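Local coordinates for protein Bcl-2 homolog (Gene 16?) (Murid herpesvirus 4, PDB 4MI8) that protects against host apoptosis and, by binding host BECN1, inhibits starvation-induced autophagy, helping the virus establish latency and chronic infection, at residues Thr9-Leu14 / Asn131-Glu136. Numbering follows the deposited sequence.
Sequences TYWATL and NHFPLE
The indole of W11 turns its edge to the F133 face in an offset edge-to-face stack, centroids 5.4 Å apart and planes at 89°; L14 CD2 lies over one indole face near the rim, and L135 CD1 lies above the indole plane on that same side, offset toward the rim. L135 CD2 sits in plane at the F133 edge, L135 CD1 in plane at the Y10 edge. In this all-helical Bcl-2 fold the contact closes the C-terminal tail, which follows helix 111-126, over helix 8-23. Phenylalanine suits 133 because its flat apolar ring offers a face to the indole in a buried site lined by L45 and I89; W11 CH2 comes 3.5 Å from F133 CD1. Leucine's branched end suits 135: L135 CD1 touches three side chains of helix 8-23, W11 CZ2 at 3.5 Å, L14 CD2 at 3.6 Å and Y10 CE2 at 3.9 Å. Chi1 of -175° sets Y10 CG anti to the backbone N, on the way to L135. The Y10 hydroxyl bonds D38 on helix 33-56. Tryptophan adds a polar group to a broad apolar surface: a water accepts from W11 NE1 at 2.8 Å and donates to F133 O at 2.8 Å.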
loop_
_atom_site.group_PDB
_atom_site.type_symbol
_atom_site.label_atom_id
_atom_site.label_comp_id
_atom_site.label_asym_id
_atom_site.label_seq_id
_atom_site.Cartn_x
_atom_site.Cartn_y
_atom_site.Cartn_z
ATOM N N THR A 9 2.495 12.173 -11.317
ATOM C CA THR A 9 3.116 13.209 -10.530
ATOM C C THR A 9 2.398 13.367 -9.214
ATOM O O THR A 9 2.994 13.442 -8.179
ATOM C CB THR A 9 3.071 14.559 -11.256
ATOM O OG1 THR A 9 3.597 14.422 -12.572
ATOM C CG2 THR A 9 3.856 15.553 -10.530
ATOM N N TYR A 10 1.098 13.461 -9.276
ATOM C CA TYR A 10 0.278 13.556 -8.075
ATOM C C TYR A 10 0.433 12.321 -7.165
ATOM O O TYR A 10 0.540 12.438 -5.923
ATOM C CB TYR A 10 -1.182 13.773 -8.431
ATOM C CG TYR A 10 -1.975 13.975 -7.194
ATOM C CD1 TYR A 10 -1.739 15.083 -6.373
ATOM C CD2 TYR A 10 -2.878 13.018 -6.776
ATOM C CE1 TYR A 10 -2.422 15.246 -5.180
ATOM C CE2 TYR A 10 -3.581 13.180 -5.601
ATOM C CZ TYR A 10 -3.350 14.284 -4.804
ATOM O OH TYR A 10 -4.047 14.434 -3.632
ATOM N N TRP A 11 0.487 11.150 -7.787
ATOM C CA TRP A 11 0.537 9.922 -7.072
ATOM C C TRP A 11 1.835 9.719 -6.374
ATOM O O TRP A 11 1.824 9.168 -5.272
ATOM C CB TRP A 11 0.262 8.771 -8.010
ATOM C CG TRP A 11 -1.210 8.421 -8.065
ATOM C CD1 TRP A 11 -2.123 8.746 -9.063
ATOM C CD2 TRP A 11 -1.986 7.686 -7.037
ATOM N NE1 TRP A 11 -3.391 8.267 -8.742
ATOM C CE2 TRP A 11 -3.369 7.599 -7.549
ATOM C CE3 TRP A 11 -1.667 7.060 -5.806
ATOM C CZ2 TRP A 11 -4.378 6.930 -6.839
ATOM C CZ3 TRP A 11 -2.693 6.410 -5.094
ATOM C CH2 TRP A 11 -4.014 6.349 -5.596
ATOM N N ALA A 12 2.954 10.184 -6.967
ATOM C CA ALA A 12 4.255 10.165 -6.299
ATOM C C ALA A 12 4.191 10.964 -5.007
ATOM O O ALA A 12 4.725 10.559 -3.982
ATOM C CB ALA A 12 5.367 10.756 -7.219
ATOM N N THR A 13 3.580 12.133 -5.066
ATOM C CA THR A 13 3.365 12.953 -3.861
ATOM C C THR A 13 2.520 12.214 -2.798
ATOM O O THR A 13 2.842 12.186 -1.583
ATOM C CB THR A 13 2.656 14.269 -4.266
ATOM O OG1 THR A 13 3.604 15.032 -4.996
ATOM C CG2 THR A 13 2.197 15.104 -3.071
ATOM N N LEU A 14 1.444 11.605 -3.285
ATOM C CA LEU A 14 0.447 10.996 -2.435
ATOM C C LEU A 14 1.070 9.767 -1.759
ATOM O O LEU A 14 0.886 9.532 -0.539
ATOM C CB LEU A 14 -0.723 10.575 -3.352
ATOM C CG LEU A 14 -1.854 9.919 -2.605
ATOM C CD1 LEU A 14 -2.148 10.708 -1.294
ATOM C CD2 LEU A 14 -3.079 9.760 -3.563
ATOM N N ASN A 131 -4.154 4.069 -13.338
ATOM C CA ASN A 131 -5.219 3.604 -14.234
ATOM C C ASN A 131 -6.451 2.942 -13.580
ATOM O O ASN A 131 -7.525 2.974 -14.173
ATOM C CB ASN A 131 -4.640 2.613 -15.240
ATOM C CG ASN A 131 -5.058 2.913 -16.662
ATOM O OD1 ASN A 131 -5.559 2.039 -17.422
ATOM N ND2 ASN A 131 -4.834 4.159 -17.051
ATOM N N HIS A 132 -6.301 2.360 -12.402
ATOM C CA HIS A 132 -7.360 1.596 -11.780
ATOM C C HIS A 132 -7.776 2.080 -10.417
ATOM O O HIS A 132 -8.121 1.291 -9.546
ATOM C CB HIS A 132 -6.903 0.171 -11.676
ATOM C CG HIS A 132 -6.929 -0.573 -12.965
ATOM N ND1 HIS A 132 -5.862 -0.691 -13.740
ATOM C CD2 HIS A 132 -7.945 -1.265 -13.590
ATOM C CE1 HIS A 132 -6.170 -1.413 -14.811
ATOM N NE2 HIS A 132 -7.443 -1.772 -14.712
ATOM N N PHE A 133 -7.753 3.376 -10.199
ATOM C CA PHE A 133 -7.947 3.905 -8.874
ATOM C C PHE A 133 -8.178 5.384 -8.939
ATOM O O PHE A 133 -7.260 6.149 -8.779
ATOM C CB PHE A 133 -6.697 3.619 -8.026
ATOM C CG PHE A 133 -6.937 3.698 -6.557
ATOM C CD1 PHE A 133 -7.227 4.891 -5.962
ATOM C CD2 PHE A 133 -6.900 2.573 -5.784
ATOM C CE1 PHE A 133 -7.464 4.963 -4.626
ATOM C CE2 PHE A 133 -7.140 2.635 -4.441
ATOM C CZ PHE A 133 -7.424 3.832 -3.859
ATOM N N PRO A 134 -9.401 5.814 -9.171
ATOM C CA PRO A 134 -9.568 7.263 -9.320
ATOM C C PRO A 134 -9.685 7.930 -7.989
ATOM O O PRO A 134 -9.934 7.259 -7.027
ATOM C CB PRO A 134 -10.897 7.408 -10.055
ATOM C CG PRO A 134 -11.386 6.054 -10.354
ATOM C CD PRO A 134 -10.815 5.224 -9.288
ATOM N N LEU A 135 -9.530 9.242 -7.952
ATOM C CA LEU A 135 -9.607 10.010 -6.686
ATOM C C LEU A 135 -10.545 11.220 -6.819
ATOM O O LEU A 135 -10.870 11.619 -7.934
ATOM C CB LEU A 135 -8.208 10.464 -6.260
ATOM C CG LEU A 135 -7.217 9.358 -5.914
ATOM C CD1 LEU A 135 -5.824 9.953 -5.859
ATOM C CD2 LEU A 135 -7.625 8.733 -4.590
ATOM N N GLU A 136 -10.900 11.780 -5.688
ATOM C CA GLU A 136 -11.863 12.843 -5.594
ATOM C C GLU A 136 -11.471 14.101 -6.306
ATOM O O GLU A 136 -10.343 14.536 -6.277
ATOM C CB GLU A 136 -12.144 13.168 -4.134
ATOM C CG GLU A 136 -13.588 13.556 -3.857
ATOM C CD GLU A 136 -14.445 12.414 -3.328
ATOM O OE1 GLU A 136 -15.118 12.614 -2.308
ATOM O OE2 GLU A 136 -14.462 11.324 -3.929
HETATM O O HOH W 1 -5.418 7.426 -10.483
#